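Ferulic acid decarboxylase 1 (Candida dubliniensis, PDB 4ZAD) is a UbiD-type enzyme that uses prenylated FMN and probably decarboxylates ferulic, p-coumaric and cinnamic acids to their vinyl derivatives. Local coordinates at residues 220-224 / 225-229; 325-329 / 330-334; 360-363 / 364-367. All coordinates share one frame; numbering follows the deposited sequence.

Contact 1 of 3, residues 220-224 / 225-229; sequences FGVPP and AAILV. With K (potassium ion), chain D.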
loop_
_atom_site.group_PDB
_atom_site.type_symbol
_atom_site.label_atom_id
_atom_site.label_comp_id
_atom_site.label_asym_id
_atom_site.label_seq_id
_atom_site.Cartn_x
_atom_site.Cartn_y
_atom_site.Cartn_z
ATOM N N PHE A 220 35.675 -1.806 -4.858
ATOM C CA PHE A 220 34.515 -2.151 -5.734
ATOM C C PHE A 220 34.528 -3.629 -6.073
ATOM O O PHE A 220 35.600 -4.216 -6.273
ATOM C CB PHE A 220 34.530 -1.329 -7.020
ATOM C CG PHE A 220 34.474 0.137 -6.784
ATOM C CD1 PHE A 220 33.285 0.752 -6.498
ATOM C CD2 PHE A 220 35.607 0.898 -6.830
ATOM C CE1 PHE A 220 33.238 2.098 -6.244
ATOM C CE2 PHE A 220 35.563 2.244 -6.577
ATOM C CZ PHE A 220 34.384 2.840 -6.290
ATOM N N GLY A 221 33.351 -4.240 -6.096
ATOM C CA GLY A 221 33.258 -5.670 -6.376
ATOM C C GLY A 221 33.843 -6.519 -5.274
ATOM O O GLY A 221 34.444 -7.545 -5.507
ATOM N N VAL A 222 33.652 -6.088 -4.047
ATOM C CA VAL A 222 34.135 -6.830 -2.891
ATOM C C VAL A 222 33.320 -8.102 -2.720
ATOM O O VAL A 222 32.373 -8.312 -3.441
ATOM C CB VAL A 222 33.988 -5.992 -1.608
ATOM C CG1 VAL A 222 34.624 -4.547 -1.810
ATOM C CG2 VAL A 222 32.544 -5.942 -1.212
ATOM N N PRO A 223 33.711 -8.968 -1.782
ATOM C CA PRO A 223 32.922 -10.137 -1.471
ATOM C C PRO A 223 31.505 -9.758 -1.111
ATOM O O PRO A 223 31.300 -8.968 -0.184
ATOM C CB PRO A 223 33.643 -10.697 -0.258
ATOM C CG PRO A 223 35.024 -10.330 -0.513
ATOM C CD PRO A 223 34.947 -8.954 -0.995
ATOM N N PRO A 224 30.529 -10.274 -1.857
ATOM C CA PRO A 224 29.130 -9.939 -1.647
ATOM C C PRO A 224 28.652 -9.990 -0.183
ATOM O O PRO A 224 27.812 -9.203 0.182
ATOM C CB PRO A 224 28.400 -11.006 -2.488
ATOM C CG PRO A 224 29.280 -11.156 -3.639
ATOM C CD PRO A 224 30.690 -11.119 -3.053
ATOM N N ALA A 225 29.130 -10.900 0.635
ATOM C CA ALA A 225 28.742 -10.863 2.051
ATOM C C ALA A 225 29.314 -9.597 2.697
ATOM O O ALA A 225 28.672 -9.008 3.558
ATOM C CB ALA A 225 29.223 -12.104 2.802
ATOM N N ALA A 226 30.507 -9.185 2.263
ATOM C CA ALA A 226 31.155 -7.971 2.787
ATOM C C ALA A 226 30.366 -6.706 2.431
ATOM O O ALA A 226 30.228 -5.798 3.258
ATOM C CB ALA A 226 32.629 -7.846 2.271
ATOM N N ILE A 227 29.852 -6.635 1.203
ATOM C CA ILE A 227 29.118 -5.446 0.798
ATOM C C ILE A 227 27.744 -5.481 1.466
ATOM O O ILE A 227 27.211 -4.458 1.820
ATOM C CB ILE A 227 29.048 -5.259 -0.783
ATOM C CG1 ILE A 227 28.762 -3.785 -1.164
ATOM C CG2 ILE A 227 27.978 -6.191 -1.426
ATOM C CD1 ILE A 227 29.949 -2.865 -0.982
ATOM N N LEU A 228 27.161 -6.649 1.662
ATOM C CA LEU A 228 25.903 -6.709 2.444
ATOM C C LEU A 228 26.100 -6.070 3.865
ATOM O O LEU A 228 25.461 -5.071 4.252
ATOM C CB LEU A 228 25.401 -8.165 2.530
ATOM C CG LEU A 228 23.953 -8.372 3.039
ATOM C CD1 LEU A 228 23.234 -9.572 2.372
ATOM C CD2 LEU A 228 23.950 -8.517 4.566
ATOM N N VAL A 229 27.015 -6.639 4.641
ATOM C CA VAL A 229 27.310 -6.075 5.971
ATOM C C VAL A 229 27.770 -4.609 5.910
ATOM O O VAL A 229 27.448 -3.838 6.804
ATOM C CB VAL A 229 28.298 -6.954 6.755
ATOM C CG1 VAL A 229 28.629 -6.347 8.104
ATOM C CG2 VAL A 229 27.670 -8.339 6.938
HETATM K K K D . 28.317 -1.275 8.188
#

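Contact 2 of 3, residues 325-329 / 330-334; sequences LCTDE and THTLI. With 4LU (1-deoxy-5-O-phosphono-1-(3,3,4,5-tetramethyl-9,11-dioxo-2,3,8,9,10,11-hexahydro-7H-quinolino[1,8-fg]pteridin-12-ium-7-y l)-D-ribitol), chain E.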
loop_
_atom_site.group_PDB
_atom_site.type_symbol
_atom_site.label_atom_id
_atom_site.label_comp_id
_atom_site.label_asym_id
_atom_site.label_seq_id
_atom_site.Cartn_x
_atom_site.Cartn_y
_atom_site.Cartn_z
ATOM N N LEU A 325 12.365 4.867 -6.537
ATOM C CA LEU A 325 11.162 4.228 -6.041
ATOM C C LEU A 325 11.470 2.813 -5.682
ATOM O O LEU A 325 12.489 2.304 -6.110
ATOM C CB LEU A 325 10.027 4.264 -7.080
ATOM C CG LEU A 325 9.277 5.575 -6.856
ATOM C CD1 LEU A 325 9.786 6.642 -7.883
ATOM C CD2 LEU A 325 7.785 5.347 -6.859
ATOM N N CYS A 326 10.589 2.185 -4.906
ATOM C CA CYS A 326 10.841 0.823 -4.526
ATOM C C CYS A 326 10.517 0.008 -5.769
ATOM O O CYS A 326 9.661 0.425 -6.551
ATOM C CB CYS A 326 10.034 0.396 -3.286
ATOM S SG CYS A 326 8.301 0.391 -3.643
ATOM N N THR A 327 11.224 -1.116 -5.962
ATOM C CA THR A 327 12.229 -1.550 -4.953
ATOM C C THR A 327 13.693 -1.744 -5.460
ATOM O O THR A 327 13.918 -2.186 -6.576
ATOM C CB THR A 327 11.678 -2.695 -3.952
ATOM O OG1 THR A 327 12.663 -3.726 -3.774
ATOM C CG2 THR A 327 10.381 -3.301 -4.390
ATOM N N ASP A 328 14.668 -1.357 -4.630
ATOM C CA ASP A 328 16.093 -1.324 -5.008
ATOM C C ASP A 328 16.952 -1.554 -3.788
ATOM O O ASP A 328 16.406 -1.709 -2.716
ATOM C CB ASP A 328 16.483 -0.044 -5.800
ATOM C CG ASP A 328 16.520 1.245 -4.963
ATOM O OD1 ASP A 328 17.405 1.429 -4.104
ATOM O OD2 ASP A 328 15.719 2.146 -5.235
ATOM N N GLU A 329 18.277 -1.617 -3.939
ATOM C CA GLU A 329 19.184 -1.842 -2.799
ATOM C C GLU A 329 18.957 -0.885 -1.644
ATOM O O GLU A 329 19.240 -1.241 -0.507
ATOM C CB GLU A 329 20.670 -1.693 -3.174
ATOM C CG GLU A 329 21.227 -2.669 -4.214
ATOM C CD GLU A 329 20.729 -2.382 -5.626
ATOM O OE1 GLU A 329 20.486 -1.199 -5.975
ATOM O OE2 GLU A 329 20.588 -3.374 -6.372
ATOM N N THR A 330 18.499 0.335 -1.890
ATOM C CA THR A 330 18.267 1.239 -0.759
ATOM C C THR A 330 16.983 0.833 -0.038
ATOM O O THR A 330 16.560 1.484 0.913
ATOM C CB THR A 330 18.200 2.722 -1.156
ATOM O OG1 THR A 330 17.160 2.938 -2.131
ATOM C CG2 THR A 330 19.515 3.160 -1.728
ATOM N N HIS A 331 16.361 -0.253 -0.493
ATOM C CA HIS A 331 15.218 -0.815 0.211
ATOM C C HIS A 331 15.557 -2.210 0.786
ATOM O O HIS A 331 15.449 -2.456 2.009
ATOM C CB HIS A 331 13.995 -0.770 -0.721
ATOM C CG HIS A 331 13.859 0.545 -1.430
ATOM N ND1 HIS A 331 13.834 1.747 -0.751
ATOM C CD2 HIS A 331 13.825 0.861 -2.745
ATOM C CE1 HIS A 331 13.744 2.737 -1.618
ATOM N NE2 HIS A 331 13.735 2.227 -2.834
ATOM N N THR A 332 15.998 -3.105 -0.082
ATOM C CA THR A 332 16.280 -4.464 0.330
ATOM C C THR A 332 17.458 -4.487 1.299
ATOM O O THR A 332 17.446 -5.252 2.276
ATOM C CB THR A 332 16.650 -5.331 -0.825
ATOM O OG1 THR A 332 17.738 -4.720 -1.522
ATOM C CG2 THR A 332 15.450 -5.555 -1.736
ATOM N N LEU A 333 18.465 -3.662 1.042
ATOM C CA LEU A 333 19.635 -3.691 1.891
ATOM C C LEU A 333 19.548 -2.636 2.995
ATOM O O LEU A 333 19.874 -2.924 4.141
ATOM C CB LEU A 333 20.952 -3.521 1.091
ATOM C CG LEU A 333 21.434 -4.649 0.174
ATOM C CD1 LEU A 333 22.784 -4.309 -0.385
ATOM C CD2 LEU A 333 21.481 -6.004 0.933
ATOM N N ILE A 334 19.123 -1.421 2.695
ATOM C CA ILE A 334 19.131 -0.414 3.737
ATOM C C ILE A 334 18.023 -0.759 4.700
ATOM O O ILE A 334 18.254 -0.811 5.896
ATOM C CB ILE A 334 18.999 1.027 3.218
ATOM C CG1 ILE A 334 20.254 1.435 2.437
ATOM C CG2 ILE A 334 18.743 1.995 4.404
ATOM C CD1 ILE A 334 20.211 2.863 1.921
HETATM C C9 4LU E . 23.298 1.953 1.585
HETATM C C8 4LU E . 23.396 1.262 0.371
HETATM C C7 4LU E . 23.604 1.954 -0.831
HETATM C C10 4LU E . 24.437 5.168 2.993
HETATM C C6 4LU E . 23.633 3.444 -0.785
HETATM N N3 4LU E . 25.426 7.709 3.139
HETATM C C2 4LU E . 25.393 6.947 4.239
HETATM C C13 4LU E . 25.326 4.067 -2.330
HETATM C C5 4LU E . 23.863 4.236 -1.999
HETATM C C1 4LU E . 23.689 6.215 -0.463
HETATM O O2 4LU E . 25.840 7.436 5.285
HETATM N N1 4LU E . 24.899 5.686 4.170
HETATM C C4 4LU E . 24.965 7.257 1.955
HETATM O O4 4LU E . 25.059 8.080 1.012
HETATM C C4A 4LU E . 24.451 5.986 1.842
HETATM N N5 4LU E . 23.575 5.498 0.618
HETATM C C3 4LU E . 23.833 5.664 -1.732
HETATM C C12 4LU E . 23.033 3.808 -3.205
HETATM C C5A 4LU E . 23.475 4.120 0.529
HETATM C C7M 4LU E . 23.742 1.253 -2.157
HETATM C C8M 4LU E . 23.323 -0.241 0.437
HETATM C C9A 4LU E . 23.496 3.338 1.706
HETATM N N10 4LU E . 23.963 3.891 2.949
HETATM C "C1'" 4LU E . 23.451 3.398 4.235
HETATM C "C2'" 4LU E . 24.617 2.767 4.995
HETATM O "O2'" 4LU E . 25.327 1.888 4.099
HETATM C "C3'" 4LU E . 24.159 2.019 6.255
HETATM O "O3'" 4LU E . 23.562 2.947 7.184
HETATM C "C4'" 4LU E . 25.320 1.275 6.949
HETATM O "O4'" 4LU E . 24.915 0.891 8.267
HETATM C "C5'" 4LU E . 26.565 2.167 7.093
HETATM O "O5'" 4LU E . 27.634 1.544 7.777
HETATM P P 4LU E . 28.017 1.869 9.283
HETATM O O2P 4LU E . 29.330 1.088 9.344
HETATM O O3P 4LU E . 26.819 1.313 10.082
HETATM O O1P 4LU E . 28.138 3.375 9.379
#

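Contact 3 of 3, residues 360-363 / 364-367; sequences FTPY and EAQA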
loop_
_atom_site.group_PDB
_atom_site.type_symbol
_atom_site.label_atom_id
_atom_site.label_comp_id
_atom_site.label_asym_id
_atom_site.label_seq_id
_atom_site.Cartn_x
_atom_site.Cartn_y
_atom_site.Cartn_z
ATOM N N PHE A 360 10.052 -5.631 10.101
ATOM C CA PHE A 360 10.409 -5.495 8.720
ATOM C C PHE A 360 10.027 -4.141 8.252
ATOM O O PHE A 360 9.050 -3.582 8.741
ATOM C CB PHE A 360 9.678 -6.521 7.887
ATOM C CG PHE A 360 9.978 -6.435 6.428
ATOM C CD1 PHE A 360 11.253 -6.626 5.982
ATOM C CD2 PHE A 360 8.979 -6.159 5.522
ATOM C CE1 PHE A 360 11.546 -6.576 4.642
ATOM C CE2 PHE A 360 9.255 -6.055 4.194
ATOM C CZ PHE A 360 10.556 -6.268 3.741
ATOM N N THR A 361 10.836 -3.613 7.330
ATOM C CA THR A 361 10.621 -2.297 6.708
ATOM C C THR A 361 9.942 -2.516 5.375
ATOM O O THR A 361 10.589 -2.965 4.416
ATOM C CB THR A 361 11.924 -1.576 6.385
ATOM O OG1 THR A 361 12.800 -2.504 5.743
ATOM C CG2 THR A 361 12.569 -0.989 7.629
ATOM N N PRO A 362 8.645 -2.254 5.305
ATOM C CA PRO A 362 7.994 -2.514 4.025
ATOM C C PRO A 362 8.608 -1.625 2.968
ATOM O O PRO A 362 8.798 -0.425 3.217
ATOM C CB PRO A 362 6.541 -2.141 4.279
ATOM C CG PRO A 362 6.584 -1.212 5.488
ATOM C CD PRO A 362 7.744 -1.685 6.303
ATOM N N TYR A 363 8.918 -2.188 1.812
ATOM C CA TYR A 363 9.559 -1.411 0.764
ATOM C C TYR A 363 8.665 -0.304 0.199
ATOM O O TYR A 363 9.163 0.757 -0.205
ATOM C CB TYR A 363 10.080 -2.297 -0.358
ATOM C CG TYR A 363 10.999 -3.364 0.142
ATOM C CD1 TYR A 363 11.922 -3.104 1.143
ATOM C CD2 TYR A 363 10.937 -4.634 -0.372
ATOM C CE1 TYR A 363 12.765 -4.102 1.624
ATOM C CE2 TYR A 363 11.752 -5.625 0.101
ATOM C CZ TYR A 363 12.664 -5.361 1.104
ATOM O OH TYR A 363 13.478 -6.388 1.554
ATOM N N GLU A 364 7.359 -0.550 0.225
ATOM C CA GLU A 364 6.326 0.379 -0.262
ATOM C C GLU A 364 6.431 1.728 0.414
ATOM O O GLU A 364 6.007 2.735 -0.166
ATOM C CB GLU A 364 4.927 -0.200 -0.004
ATOM C CG GLU A 364 4.495 -1.349 -0.967
ATOM C CD GLU A 364 5.088 -2.728 -0.662
ATOM O OE1 GLU A 364 5.841 -2.885 0.336
ATOM O OE2 GLU A 364 4.772 -3.691 -1.417
ATOM N N ALA A 365 7.003 1.739 1.628
ATOM C CA ALA A 365 7.133 2.954 2.433
ATOM C C ALA A 365 8.520 3.562 2.374
ATOM O O ALA A 365 8.828 4.464 3.124
ATOM C CB ALA A 365 6.702 2.673 3.891
ATOM N N GLN A 366 9.342 3.087 1.439
ATOM C CA GLN A 366 10.741 3.609 1.215
ATOM C C GLN A 366 11.608 3.576 2.502
ATOM O O GLN A 366 12.508 4.400 2.716
ATOM C CB GLN A 366 10.725 5.017 0.636
ATOM C CG GLN A 366 9.773 5.209 -0.503
ATOM C CD GLN A 366 10.225 4.574 -1.786
ATOM O OE1 GLN A 366 9.398 4.142 -2.579
ATOM N NE2 GLN A 366 11.534 4.523 -2.014
ATOM N N ALA A 367 11.334 2.600 3.358
ATOM C CA ALA A 367 12.170 2.335 4.507
ATOM C C ALA A 367 12.052 3.459 5.507
ATOM O O ALA A 367 12.985 3.702 6.275
ATOM C CB ALA A 367 13.623 2.079 4.110
#

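Contact 1 of 3, residues 220-224 / 225-229
Val222 and Ile227 meet at about a right angle in a hydrophobic staple, the motif in which the residue before a helix N-cap packs on the residue four places after the cap. One branch of Val222, CG2, does the work: it lies 3.6 Å from Ile227 CB and also reaches Ala226 CB at 4.0 Å. Ile227 turns its CG1 anti to the backbone N (chi1 -158°), which leaves its CG2 close to Pro224 O at 3.4 Å. Beside this pair the ring of Pro223, the N-cap residue, sets its CB 3.9 Å from Ala226 CB. A short loop, 221-223, carries the chain from strand 214-220 into helix 224-230 with apolar residues at its mouth, and strand 162-166 covers the Val222 and Ile227 side through Met162. Polar bonding is left to the main chain. Pro223 O receives Ile227 N at 3.1 Å, with Ala226 N adding a weak second bond, and Pro224 O receives Leu228 N at 3.0 Å. At the far end the helix turns carbonyls to a potassium ion, whose other ligands include Trp175 O, Ser230 O, Met232 O and Glu240 OE1; Val229 O binds it at 3.0 Å.

Contact 2 of 3, residues 325-329 / 330-334
The imidazole of His331 is sandwiched between Cys326 and Thr330. Over one face stands Cys326 CB in a CH-pi contact, 4.2 Å from the ring centroid and 26° off its normal; over the opposite face, displaced toward the rim, Thr330 OG1 sits 3.4 Å above the plane. The edge faces the backbone that leads into the helix, with Asp328 N and Leu325 O near the ring plane, and NE2 is hydrogen-bonded to Gly324 O just outside the segment. The carboxylate of Asp328 is turned 49° against this ring. Its CG lies between the backbone N and the carbonyl carbon (chi1 72°), a bend that brings OD1 round to the helix start. There OD1 takes Thr330 N at 2.7 Å, on its anti side, and a very short bond from Thr330 OG1 at 2.5 Å. The other oxygen, OD2, is held by a salt bridge to Arg40 and by Gly324 N, so both ends of the carboxylate are fixed. Asp328 O is gripped twice as well, by His331 N and by Thr332 N at 3.0 Å. Past the first turn, Ile334 lays CD1 over the dimethyl-bearing ring of the prenylated flavin, 3.2 Å from C9, while Thr330 CG2 approaches the prenyl-derived methyl C12 at 3.9 Å. This is an Asx turn serving as an N-cap, made by Asp328 at the start of helix 329-332, and it sets two residues against the flavin in the cofactor pocket of a UbiD-type decarboxylase.

Contact 3 of 3, residues 360-363 / 364-367
Pro362 and Ala365 face each other across the first of two overlapping beta turns, which together make a short piece of 3-10 geometry in the loop joining antiparallel strands 356-360 and 369-374. Pro362 CG rests 4.2 Å from Ala365 CB, and on the same span Ala365 N bonds to Pro362 O at 3.2 Å. One residue further on the pattern repeats, Gln366 N reaching Tyr363 O at 2.9 Å. Both donors stand well above the planes of the carbonyls they meet, 55° and 57° out, which is a mark of how tightly the chain is wound. Glu364 folds back over the turn: its chain is bent at chi2 (78°), and OE1 thereby comes to 3.5 Å from Tyr363 N, at too poor an angle for a hydrogen bond, and to 4.1 Å from Pro362 CB. After the turns Gln366 and Ala367 both adopt positive phi values, and this left-handed bend swings the chain back until Ala367 CA lies 4.3 Å from Thr361 CB, drawing the two ends of the loop together.

A second shell holds these groups in place. Within the entering arm, Phe360 directs its CZ over one face of the Tyr363 ring, 3.5 Å above the plane and toward the rim, while Tyr363 CE2 lies in the plane of the Phe360 ring at its edge. The phenol oxygen of Tyr363 is hydrogen-bonded to His84, Pro362 packs on Phe425 and Leu428 of helix 425-434, and Ala365 touches Thr433 of the second subunit. Gln366 is buried and bent at chi2, with its amide reaching back into the protein, where the single nitrogen NE2 bonds to two carbonyl oxygens, Met290 O and Gly324 O.

The three contacts form a chain leading away from the potassium side of the cofactor. Contact 1 meets contact 2, 16 Å away between centres, through Leu228 CG and Leu333 CD2 at 4.0 Å. Contacts 2 and 3 are closer, 8 Å between centres: Cys326 N makes a weak, probable hydrogen bond to Gln366 OE1 at 3.3 Å, and Tyr363 CE1 packs on His331 O. Gly324 O accepts from both His331 and Gln366. Contacts 1 and 3 do not touch, being about 10 Å apart at their nearest atoms. Only contact 2 touches the flavin; the Ile227 side chain stays about 7 Å from it. Glu289, the predicted proton donor, is about 4 Å from Thr330 and about 9 Å from Gln366, side chain to side chain.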